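Local coordinates for protein hypothetical oxidoreductase ycnD (Bacillus subtilis, PDB 1ZCH) that catalyses the NAD(P)H-dependent reduction of FMN and also reduces nitroaromatic compounds, quinones, chromates and azo dyes, at residues 132-137 and 159-164; 13-18 and 67-72; 48-53 and 73-78. All coordinates share one frame; numbering follows the deposited sequence. Where two conformers were deposited one is given.

Interaction 1 of 3, residues 132-137 and 159-164; sequences TVPIGA and SGLVIG. With FMN (flavin mononucleotide), chain D.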
loop_
_atom_site.group_PDB
_atom_site.type_symbol
_atom_site.label_atom_id
_atom_site.label_comp_id
_atom_site.label_asym_id
_atom_site.label_seq_id
_atom_site.Cartn_x
_atom_site.Cartn_y
_atom_site.Cartn_z
ATOM N N THR A 132 7.504 -13.187 7.960
ATOM C CA THR A 132 7.012 -11.859 8.307
ATOM C C THR A 132 5.527 -11.891 8.654
ATOM O O THR A 132 4.821 -12.864 8.362
ATOM C CB THR A 132 7.156 -10.842 7.133
ATOM O OG1 THR A 132 6.139 -11.098 6.152
ATOM C CG2 THR A 132 8.531 -10.950 6.467
ATOM N N VAL A 133 5.071 -10.821 9.296
ATOM C CA VAL A 133 3.658 -10.645 9.617
ATOM C C VAL A 133 3.447 -9.159 9.888
ATOM O O VAL A 133 4.131 -8.564 10.724
ATOM C CB VAL A 133 3.184 -11.489 10.834
ATOM C CG1 VAL A 133 3.842 -11.019 12.130
ATOM C CG2 VAL A 133 1.660 -11.400 10.942
ATOM N N PRO A 134 2.529 -8.525 9.143
ATOM C CA PRO A 134 2.297 -7.096 9.375
ATOM C C PRO A 134 1.570 -6.915 10.702
ATOM O O PRO A 134 0.967 -7.861 11.210
ATOM C CB PRO A 134 1.426 -6.679 8.187
ATOM C CG PRO A 134 1.735 -7.713 7.129
ATOM C CD PRO A 134 1.813 -8.986 7.941
ATOM N N ILE A 135 1.635 -5.709 11.257
ATOM C CA ILE A 135 0.977 -5.416 12.526
ATOM C C ILE A 135 0.181 -4.116 12.414
ATOM O O ILE A 135 0.716 -3.027 12.609
ATOM C CB ILE A 135 2.003 -5.270 13.680
ATOM C CG1 ILE A 135 2.803 -6.570 13.852
ATOM C CG2 ILE A 135 1.278 -4.909 14.973
ATOM C CD1 ILE A 135 1.982 -7.761 14.326
ATOM N N GLY A 136 -1.103 -4.236 12.098
ATOM C CA GLY A 136 -1.936 -3.053 11.972
ATOM C C GLY A 136 -2.316 -2.482 13.323
ATOM O O GLY A 136 -2.766 -1.338 13.417
ATOM N N ALA A 137 -2.120 -3.277 14.373
ATOM C CA ALA A 137 -2.456 -2.863 15.731
ATOM C C ALA A 137 -1.641 -1.676 16.240
ATOM O O ALA A 137 -1.908 -1.163 17.327
ATOM C CB ALA A 137 -2.309 -4.045 16.685
ATOM N N SER A 159 1.511 0.723 9.822
ATOM C CA SER A 159 1.631 -0.707 10.076
ATOM C C SER A 159 3.048 -1.138 10.394
ATOM O O SER A 159 4.014 -0.600 9.855
ATOM C CB SER A 159 1.134 -1.502 8.865
ATOM O OG SER A 159 1.221 -2.905 9.087
ATOM N N GLY A 160 3.165 -2.112 11.286
ATOM C CA GLY A 160 4.473 -2.629 11.609
ATOM C C GLY A 160 4.666 -3.853 10.741
ATOM O O GLY A 160 3.744 -4.287 10.042
ATOM N N LEU A 161 5.874 -4.395 10.748
ATOM C CA LEU A 161 6.162 -5.604 10.000
ATOM C C LEU A 161 7.186 -6.366 10.820
ATOM O O LEU A 161 8.301 -5.892 11.035
ATOM C CB LEU A 161 6.739 -5.299 8.613
ATOM C CG LEU A 161 7.009 -6.558 7.769
ATOM C CD1 LEU A 161 5.683 -7.278 7.462
ATOM C CD2 LEU A 161 7.720 -6.180 6.476
ATOM N N VAL A 162 6.780 -7.531 11.304
ATOM C CA VAL A 162 7.662 -8.379 12.084
ATOM C C VAL A 162 8.524 -9.158 11.094
ATOM O O VAL A 162 8.028 -9.623 10.069
ATOM C CB VAL A 162 6.841 -9.364 12.952
ATOM C CG1 VAL A 162 7.764 -10.368 13.628
ATOM C CG2 VAL A 162 6.045 -8.593 13.997
ATOM N N ILE A 163 9.815 -9.276 11.388
ATOM C CA ILE A 163 10.725 -10.013 10.520
ATOM C C ILE A 163 11.664 -10.880 11.360
ATOM O O ILE A 163 12.183 -10.440 12.390
ATOM C CB ILE A 163 11.578 -9.063 9.640
ATOM C CG1 ILE A 163 10.661 -8.199 8.768
ATOM C CG2 ILE A 163 12.520 -9.878 8.752
ATOM C CD1 ILE A 163 11.406 -7.237 7.856
ATOM N N GLY A 164 11.866 -12.117 10.918
ATOM C CA GLY A 164 12.744 -13.023 11.635
ATOM C C GLY A 164 12.804 -14.379 10.960
ATOM O O GLY A 164 12.181 -14.590 9.921
HETATM N N1 FMN D . -1.574 -10.226 11.921
HETATM C C2 FMN D . -1.427 -10.219 13.259
HETATM O O2 FMN D . -1.196 -11.218 13.885
HETATM N N3 FMN D . -1.532 -9.004 14.024
HETATM C C4 FMN D . -1.784 -7.769 13.414
HETATM O O4 FMN D . -1.868 -6.768 14.103
HETATM C C4A FMN D . -1.930 -7.762 11.954
HETATM N N5 FMN D . -2.188 -6.587 11.295
HETATM C C5A FMN D . -2.140 -6.590 9.913
HETATM C C6 FMN D . -2.215 -5.321 9.245
HETATM C C7 FMN D . -2.120 -5.222 7.860
HETATM C C7M FMN D . -2.139 -3.856 7.205
HETATM C C8 FMN D . -1.982 -6.442 7.041
HETATM C C8M FMN D . -1.830 -6.391 5.542
HETATM C C9 FMN D . -1.943 -7.714 7.678
HETATM C C9A FMN D . -2.007 -7.804 9.109
HETATM N N10 FMN D . -1.874 -9.065 9.860
HETATM C C10 FMN D . -1.800 -9.059 11.230
HETATM C "C1'" FMN D . -1.773 -10.355 9.102
HETATM C "C2'" FMN D . -3.156 -10.838 8.547
HETATM O "O2'" FMN D . -3.891 -11.430 9.626
HETATM C "C3'" FMN D . -2.875 -11.850 7.425
HETATM O "O3'" FMN D . -2.175 -11.167 6.366
HETATM C "C4'" FMN D . -4.186 -12.440 6.850
HETATM O "O4'" FMN D . -4.890 -13.199 7.837
HETATM C "C5'" FMN D . -3.828 -13.295 5.643
HETATM O "O5'" FMN D . -3.037 -14.564 6.110
HETATM P P FMN D . -1.633 -14.758 5.515
HETATM O O1P FMN D . -1.742 -15.206 4.137
HETATM O O2P FMN D . -0.949 -15.771 6.295
HETATM O O3P FMN D . -0.877 -13.512 5.557
#
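Val133 pairs with Val162 and Ile135 with Gly160 as antiparallel hydrogen-bonded pairs, the segment axes of strands 132-135 and 159-164 running 160° apart. The bond from Val162 N to Val133 O is nearly straight (2.9 Å), whereas Gly160 O is gripped twice: Ile135 N reaches it at 2.8 Å from above the carbonyl plane, and Ser159 OG donates to an in-plane lone pair of Gly160 O at 3.0 Å. On the face of Val133 and Val162 the two valines lie side by side, Val133 CG1 resting 3.5 Å from Val162 CB. This CG1 sits between its own backbone N and carbonyl carbon (chi1 67°), which sends CG2 the other way, to 3.6 Å from N1 of FMN. Gly160, having no side chain, lets Ile135 lie over its backbone, and Ile135 CG1 touches Val162 CG2. On the face of Thr132 and Pro134, Leu161 CD1 approaches Pro134 CG from the side away from the flavin, while Pro134 CB lies against FMN C9. The strand end delivers Gly136 N to FMN N5 (2.7 Å, 166°), the redox centre of the flavin; a CB on Gly136 would run into FMN C6. Leu118 of helix 104-127 packs on Ser159 and Leu161, Trp69 and Ile70 of helix 68-72 lie against the valine face, and strand 75-82 pairs with the far edge of strand 159-164.

Interaction 2 of 3, residues 13-18 and 67-72; sequences SIRSYT and QPWIDQ. With FMN (flavin mononucleotide), chain D.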
loop_
_atom_site.group_PDB
_atom_site.type_symbol
_atom_site.label_atom_id
_atom_site.label_comp_id
_atom_site.label_asym_id
_atom_site.label_seq_id
_atom_site.Cartn_x
_atom_site.Cartn_y
_atom_site.Cartn_z
ATOM N N SER A 13 1.727 -15.629 6.419
ATOM C CA SER A 13 2.273 -14.926 7.573
ATOM C C SER A 13 2.847 -15.896 8.599
ATOM O O SER A 13 2.289 -16.970 8.837
ATOM C CB SER A 13 1.196 -14.061 8.234
ATOM O OG SER A 13 0.917 -12.915 7.446
ATOM N N ILE A 14 3.963 -15.504 9.205
ATOM C CA ILE A 14 4.635 -16.320 10.214
ATOM C C ILE A 14 4.494 -15.637 11.574
ATOM O O ILE A 14 4.736 -14.435 11.692
ATOM C CB ILE A 14 6.142 -16.475 9.877
ATOM C CG1 ILE A 14 6.305 -17.151 8.513
ATOM C CG2 ILE A 14 6.856 -17.273 10.964
ATOM C CD1 ILE A 14 5.669 -18.524 8.419
ATOM N N ARG A 15 4.096 -16.396 12.594
ATOM C CA ARG A 15 3.938 -15.837 13.938
ATOM C C ARG A 15 4.711 -16.617 15.002
ATOM O O ARG A 15 4.504 -16.425 16.203
ATOM C CB ARG A 15 2.458 -15.769 14.319
ATOM C CG ARG A 15 1.646 -14.830 13.440
ATOM C CD ARG A 15 0.225 -14.663 13.956
ATOM N NE ARG A 15 -0.553 -13.768 13.103
ATOM C CZ ARG A 15 -1.110 -14.123 11.948
ATOM N NH1 ARG A 15 -0.988 -15.367 11.500
ATOM N NH2 ARG A 15 -1.783 -13.228 11.237
ATOM N N SER A 16 5.588 -17.504 14.548
ATOM C CA SER A 16 6.432 -18.301 15.434
ATOM C C SER A 16 7.846 -18.148 14.888
ATOM O O SER A 16 8.135 -18.591 13.772
ATOM C CB SER A 16 6.016 -19.773 15.406
ATOM O OG SER A 16 6.866 -20.546 16.240
ATOM N N TYR A 17 8.718 -17.522 15.674
ATOM C CA TYR A 17 10.095 -17.266 15.256
ATOM C C TYR A 17 11.164 -17.849 16.175
ATOM O O TYR A 17 10.929 -18.069 17.362
ATOM C CB TYR A 17 10.319 -15.754 15.165
ATOM C CG TYR A 17 9.473 -15.069 14.117
ATOM C CD1 TYR A 17 9.916 -14.965 12.799
ATOM C CD2 TYR A 17 8.221 -14.539 14.439
ATOM C CE1 TYR A 17 9.136 -14.350 11.825
ATOM C CE2 TYR A 17 7.432 -13.921 13.470
ATOM C CZ TYR A 17 7.898 -13.830 12.165
ATOM O OH TYR A 17 7.136 -13.205 11.203
ATOM N N THR A 18 12.344 -18.093 15.608
ATOM C CA THR A 18 13.474 -18.600 16.377
ATOM C C THR A 18 14.187 -17.355 16.899
ATOM O O THR A 18 13.744 -16.231 16.647
ATOM C CB THR A 18 14.462 -19.398 15.501
ATOM O OG1 THR A 18 15.137 -18.505 14.605
ATOM C CG2 THR A 18 13.727 -20.458 14.692
ATOM N N GLN A 67 1.267 -8.795 21.317
ATOM C CA GLN A 67 1.380 -9.876 20.345
ATOM C C GLN A 67 2.784 -10.453 20.504
ATOM O O GLN A 67 3.771 -9.844 20.087
ATOM C CB GLN A 67 1.150 -9.331 18.933
ATOM C CG GLN A 67 -0.237 -8.719 18.765
ATOM C CD GLN A 67 -0.556 -8.343 17.330
ATOM O OE1 GLN A 67 -0.400 -9.151 16.418
ATOM N NE2 GLN A 67 -1.021 -7.115 17.128
ATOM N N PRO A 68 2.885 -11.649 21.106
ATOM C CA PRO A 68 4.139 -12.361 21.369
ATOM C C PRO A 68 5.169 -12.473 20.248
ATOM O O PRO A 68 6.373 -12.478 20.518
ATOM C CB PRO A 68 3.662 -13.725 21.872
ATOM C CG PRO A 68 2.352 -13.900 21.183
ATOM C CD PRO A 68 1.731 -12.539 21.330
ATOM N N TRP A 69 4.717 -12.565 19.000
ATOM C CA TRP A 69 5.654 -12.681 17.890
ATOM C C TRP A 69 6.491 -11.419 17.686
ATOM O O TRP A 69 7.585 -11.484 17.131
ATOM C CB TRP A 69 4.915 -13.069 16.601
ATOM C CG TRP A 69 3.546 -12.479 16.456
ATOM C CD1 TRP A 69 3.213 -11.302 15.844
ATOM C CD2 TRP A 69 2.318 -13.050 16.922
ATOM N NE1 TRP A 69 1.852 -11.108 15.898
ATOM C CE2 TRP A 69 1.279 -12.166 16.555
ATOM C CE3 TRP A 69 1.995 -14.226 17.617
ATOM C CZ2 TRP A 69 -0.064 -12.421 16.855
ATOM C CZ3 TRP A 69 0.659 -14.480 17.915
ATOM C CH2 TRP A 69 -0.353 -13.579 17.535
ATOM N N ILE A 70 5.984 -10.277 18.143
ATOM C CA ILE A 70 6.718 -9.021 18.027
ATOM C C ILE A 70 7.915 -9.083 18.980
ATOM O O ILE A 70 9.038 -8.726 18.613
ATOM C CB ILE A 70 5.830 -7.809 18.408
ATOM C CG1 ILE A 70 4.704 -7.648 17.382
ATOM C CG2 ILE A 70 6.674 -6.534 18.479
ATOM C CD1 ILE A 70 3.729 -6.526 17.702
ATOM N N ASP A 71 7.663 -9.550 20.199
ATOM C CA ASP A 71 8.705 -9.679 21.217
ATOM C C ASP A 71 9.708 -10.760 20.809
ATOM O O ASP A 71 10.921 -10.612 20.981
ATOM C CB ASP A 71 8.081 -10.032 22.566
ATOM C CG ASP A 71 9.107 -10.115 23.674
ATOM O OD1 ASP A 71 9.713 -9.072 24.005
ATOM O OD2 ASP A 71 9.311 -11.223 24.210
ATOM N N GLN A 72 9.177 -11.854 20.277
ATOM C CA GLN A 72 9.975 -13.001 19.865
ATOM C C GLN A 72 10.913 -12.760 18.681
ATOM O O GLN A 72 12.077 -13.168 18.717
ATOM C CB GLN A 72 9.032 -14.170 19.557
ATOM C CG GLN A 72 9.710 -15.499 19.288
ATOM C CD GLN A 72 8.705 -16.606 19.024
ATOM O OE1 GLN A 72 7.944 -16.551 18.055
ATOM N NE2 GLN A 72 8.691 -17.615 19.891
HETATM N N1 FMN D . -1.574 -10.226 11.921
HETATM C C2 FMN D . -1.427 -10.219 13.259
HETATM O O2 FMN D . -1.196 -11.218 13.885
HETATM N N3 FMN D . -1.532 -9.004 14.024
HETATM C C4 FMN D . -1.784 -7.769 13.414
HETATM O O4 FMN D . -1.868 -6.768 14.103
HETATM C C4A FMN D . -1.930 -7.762 11.954
HETATM N N5 FMN D . -2.188 -6.587 11.295
HETATM C C5A FMN D . -2.140 -6.590 9.913
HETATM C C6 FMN D . -2.215 -5.321 9.245
HETATM C C7 FMN D . -2.120 -5.222 7.860
HETATM C C7M FMN D . -2.139 -3.856 7.205
HETATM C C8 FMN D . -1.982 -6.442 7.041
HETATM C C8M FMN D . -1.830 -6.391 5.542
HETATM C C9 FMN D . -1.943 -7.714 7.678
HETATM C C9A FMN D . -2.007 -7.804 9.109
HETATM N N10 FMN D . -1.874 -9.065 9.860
HETATM C C10 FMN D . -1.800 -9.059 11.230
HETATM C "C1'" FMN D . -1.773 -10.355 9.102
HETATM C "C2'" FMN D . -3.156 -10.838 8.547
HETATM O "O2'" FMN D . -3.891 -11.430 9.626
HETATM C "C3'" FMN D . -2.875 -11.850 7.425
HETATM O "O3'" FMN D . -2.175 -11.167 6.366
HETATM C "C4'" FMN D . -4.186 -12.440 6.850
HETATM O "O4'" FMN D . -4.890 -13.199 7.837
HETATM C "C5'" FMN D . -3.828 -13.295 5.643
HETATM O "O5'" FMN D . -3.037 -14.564 6.110
HETATM P P FMN D . -1.633 -14.758 5.515
HETATM O O1P FMN D . -1.742 -15.206 4.137
HETATM O O2P FMN D . -0.949 -15.771 6.295
HETATM O O3P FMN D . -0.877 -13.512 5.557
HETATM O O HOH W 1 5.572 -15.914 19.029
HETATM O O HOH W 2 6.056 -19.779 19.240
#
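Arg15 lies along one face of the Trp69 indole on its way to the flavin. Its CB sits 3.7 Å from Trp69 CE3, and CG passes on over CD2 and CE2. CD then stands above the six-membered ring, 3.6 Å from its centroid and 9° off the normal, a CH-pi contact. CG is anti to the carbonyl carbon (chi1 -64°), and the chain, extended from there to NE, carries the guanidinium beyond the indole. The guanidinium plane is turned 78° from that of the ring. There NE donates to FMN O2 (2.7 Å) and NH2 to FMN N1 at 3.1 Å, the latter in the guanidinium plane. Such a positive group beside N1 and O2 is likely to stabilise negative charge on the reduced flavin. Ser13 holds the cofactor's other end, its N and OG donating to the phosphate. The opposite face of the indole carries Gln67 CB; Gln67 OE1 accepts a hydrogen bond from FMN N3, and NE2 donates to FMN O4. An alanine in place of Trp69 would probably open a gap between Arg15 and Gln67 and let the arginine chain swing off the pyrimidine edge. Farther along, Tyr17 N donates almost straight to Gln72 OE1 (2.7 Å), from above the amide plane, and a water links that oxygen to Arg15 O. The loop between helices 3-9 and 24-36 is thereby tied to helix 68-72, with Trp69 touching Val133 and Ile135 of strand 131-135 and Tyr17 resting on Val162 of strand 155-164.

Interaction 3 of 3, residues 48-53 and 73-78; sequences VITVQD and APVFLL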
loop_
_atom_site.group_PDB
_atom_site.type_symbol
_atom_site.label_atom_id
_atom_site.label_comp_id
_atom_site.label_asym_id
_atom_site.label_seq_id
_atom_site.Cartn_x
_atom_site.Cartn_y
_atom_site.Cartn_z
ATOM N N VAL A 48 10.534 4.210 7.319
ATOM C CA VAL A 48 10.608 2.923 7.987
ATOM C C VAL A 48 11.519 3.038 9.197
ATOM O O VAL A 48 12.684 3.408 9.066
ATOM C CB VAL A 48 11.187 1.834 7.060
ATOM C CG1 VAL A 48 11.213 0.491 7.794
ATOM C CG2 VAL A 48 10.351 1.725 5.786
ATOM N N ILE A 49 10.979 2.743 10.374
ATOM C CA ILE A 49 11.778 2.779 11.593
ATOM C C ILE A 49 12.138 1.323 11.891
ATOM O O ILE A 49 11.250 0.480 12.015
ATOM C CB ILE A 49 10.981 3.329 12.807
ATOM C CG1 ILE A 49 10.346 4.684 12.475
ATOM C CG2 ILE A 49 11.914 3.455 14.014
ATOM C CD1 ILE A 49 11.333 5.803 12.238
ATOM N N THR A 50 13.432 1.026 11.980
ATOM C CA THR A 50 13.874 -0.330 12.285
ATOM C C THR A 50 14.135 -0.386 13.779
ATOM O O THR A 50 14.941 0.386 14.306
ATOM C CB THR A 50 15.180 -0.691 11.540
ATOM O OG1 THR A 50 14.946 -0.666 10.128
ATOM C CG2 THR A 50 15.657 -2.091 11.939
ATOM N N VAL A 51 13.438 -1.288 14.462
ATOM C CA VAL A 51 13.592 -1.437 15.902
ATOM C C VAL A 51 14.130 -2.823 16.220
ATOM O O VAL A 51 13.509 -3.833 15.883
ATOM C CB VAL A 51 12.239 -1.247 16.632
ATOM C CG1 VAL A 51 12.422 -1.459 18.129
ATOM C CG2 VAL A 51 11.684 0.145 16.358
ATOM N N GLN A 52 15.294 -2.874 16.859
ATOM C CA GLN A 52 15.888 -4.152 17.225
ATOM C C GLN A 52 16.215 -4.184 18.716
ATOM O O GLN A 52 16.572 -5.230 19.257
ATOM C CB GLN A 52 17.145 -4.413 16.396
ATOM C CG GLN A 52 16.900 -4.347 14.895
ATOM C CD GLN A 52 18.129 -4.691 14.080
ATOM O OE1 GLN A 52 18.456 -5.863 13.893
ATOM N NE2 GLN A 52 18.824 -3.669 13.599
ATOM N N ASP A 53 16.084 -3.039 19.379
ATOM C CA ASP A 53 16.340 -2.959 20.816
ATOM C C ASP A 53 15.266 -3.775 21.524
ATOM O O ASP A 53 14.073 -3.513 21.366
ATOM C CB ASP A 53 16.266 -1.512 21.302
ATOM C CG ASP A 53 16.494 -1.391 22.796
ATOM O OD1 ASP A 53 17.651 -1.551 23.234
ATOM O OD2 ASP A 53 15.517 -1.150 23.536
ATOM N N ALA A 73 10.420 -12.106 17.632
ATOM C CA ALA A 73 11.244 -11.843 16.451
ATOM C C ALA A 73 12.305 -10.790 16.752
ATOM O O ALA A 73 12.073 -9.881 17.544
ATOM C CB ALA A 73 10.372 -11.384 15.288
ATOM N N PRO A 74 13.480 -10.896 16.109
ATOM C CA PRO A 74 14.584 -9.953 16.314
ATOM C C PRO A 74 14.411 -8.578 15.672
ATOM O O PRO A 74 15.078 -7.615 16.060
ATOM C CB PRO A 74 15.778 -10.704 15.734
ATOM C CG PRO A 74 15.167 -11.441 14.590
ATOM C CD PRO A 74 13.883 -11.979 15.194
ATOM N N VAL A 75 13.508 -8.481 14.704
ATOM C CA VAL A 75 13.296 -7.222 14.004
ATOM C C VAL A 75 11.840 -6.778 13.902
ATOM O O VAL A 75 10.956 -7.575 13.588
ATOM C CB VAL A 75 13.858 -7.303 12.560
ATOM C CG1 VAL A 75 13.562 -6.004 11.802
ATOM C CG2 VAL A 75 15.357 -7.571 12.596
ATOM N N PHE A 76 11.604 -5.500 14.188
ATOM C CA PHE A 76 10.275 -4.910 14.058
ATOM C C PHE A 76 10.442 -3.639 13.234
ATOM O O PHE A 76 11.175 -2.735 13.631
ATOM C CB PHE A 76 9.666 -4.525 15.407
ATOM C CG PHE A 76 8.293 -3.903 15.289
ATOM C CD1 PHE A 76 7.152 -4.703 15.204
ATOM C CD2 PHE A 76 8.146 -2.519 15.199
ATOM C CE1 PHE A 76 5.884 -4.131 15.029
ATOM C CE2 PHE A 76 6.884 -1.935 15.023
ATOM C CZ PHE A 76 5.752 -2.743 14.936
ATOM N N LEU A 77 9.775 -3.577 12.086
ATOM C CA LEU A 77 9.839 -2.399 11.229
ATOM C C LEU A 77 8.518 -1.651 11.354
ATOM O O LEU A 77 7.452 -2.267 11.360
ATOM C CB LEU A 77 10.033 -2.794 9.762
ATOM C CG LEU A 77 11.253 -3.640 9.392
ATOM C CD1 LEU A 77 11.286 -3.854 7.878
ATOM C CD2 LEU A 77 12.521 -2.940 9.863
ATOM N N LEU A 78 8.585 -0.330 11.467
ATOM C CA LEU A 78 7.365 0.464 11.551
ATOM C C LEU A 78 7.262 1.318 10.296
ATOM O O LEU A 78 8.132 2.146 10.029
ATOM C CB LEU A 78 7.372 1.378 12.780
ATOM C CG LEU A 78 6.113 2.254 12.868
ATOM C CD1 LEU A 78 4.888 1.372 13.048
ATOM C CD2 LEU A 78 6.240 3.232 14.026
HETATM O O HOH W 3 16.410 -7.824 18.416
#
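Thr50 OG1 and Leu77 CG, each anti to its carbonyl carbon (chi1 -63° and -58°), sit on the same face of a non-hydrogen-bonded pair, and Leu77 CD2 comes 3.3 Å from Thr50 OG1. That hydroxyl has its polar partner in Asn182 of the second subunit. Next to this pair, Val48 CG1 meets Leu77 CB at 4.0 Å. The other face carries Ile49, Val51, Phe76 and Leu78: Ile49 and Leu78 touch CB to CB at 4.1 Å, and Val51 and Phe76 stand as neighbours. Beneath them the backbones pair antiparallel. Ile49 and Leu78 exchange two hydrogen bonds, as do Val51 and Phe76, where Val51 N meets Phe76 O at 2.8 Å. Past the ladder, a water donates to both Gln52 O and Pro74 O and bridges the separating chains. Helix 54-63 packs on the face of Val51 and Phe76 through Ile60, with Asp53 as its N-cap, and strand 155-164 adjoins strand 75-82. Along its outer edge, strand 46-51 pairs in parallel with a strand of the second subunit, so the sheet continues through the dimer interface.

In the fold
Interactions 1 and 3 belong to one antiparallel sheet, ordered 46-51, 75-82, 155-164, 131-135. Their centres lie about 9 Å apart, and they are joined where strands 75-82 and 155-164 pair, Leu161 N meeting Leu77 O at 2.7 Å. Interaction 2 lies, centre to centre, about 9 Å from interaction 1 and about 12 Å from interaction 3, outside the sheet; helix 68-72 leads into strand 75-82. Along the chain, interactions 2 and 3 interleave, and both close before interaction 1 opens. Interaction 1 gives FMN its N5 bond, interaction 2 those along the pyrimidine edge and to the phosphate. Interaction 3 lies at the dimer interface, which the flavin end also reaches at Pro134.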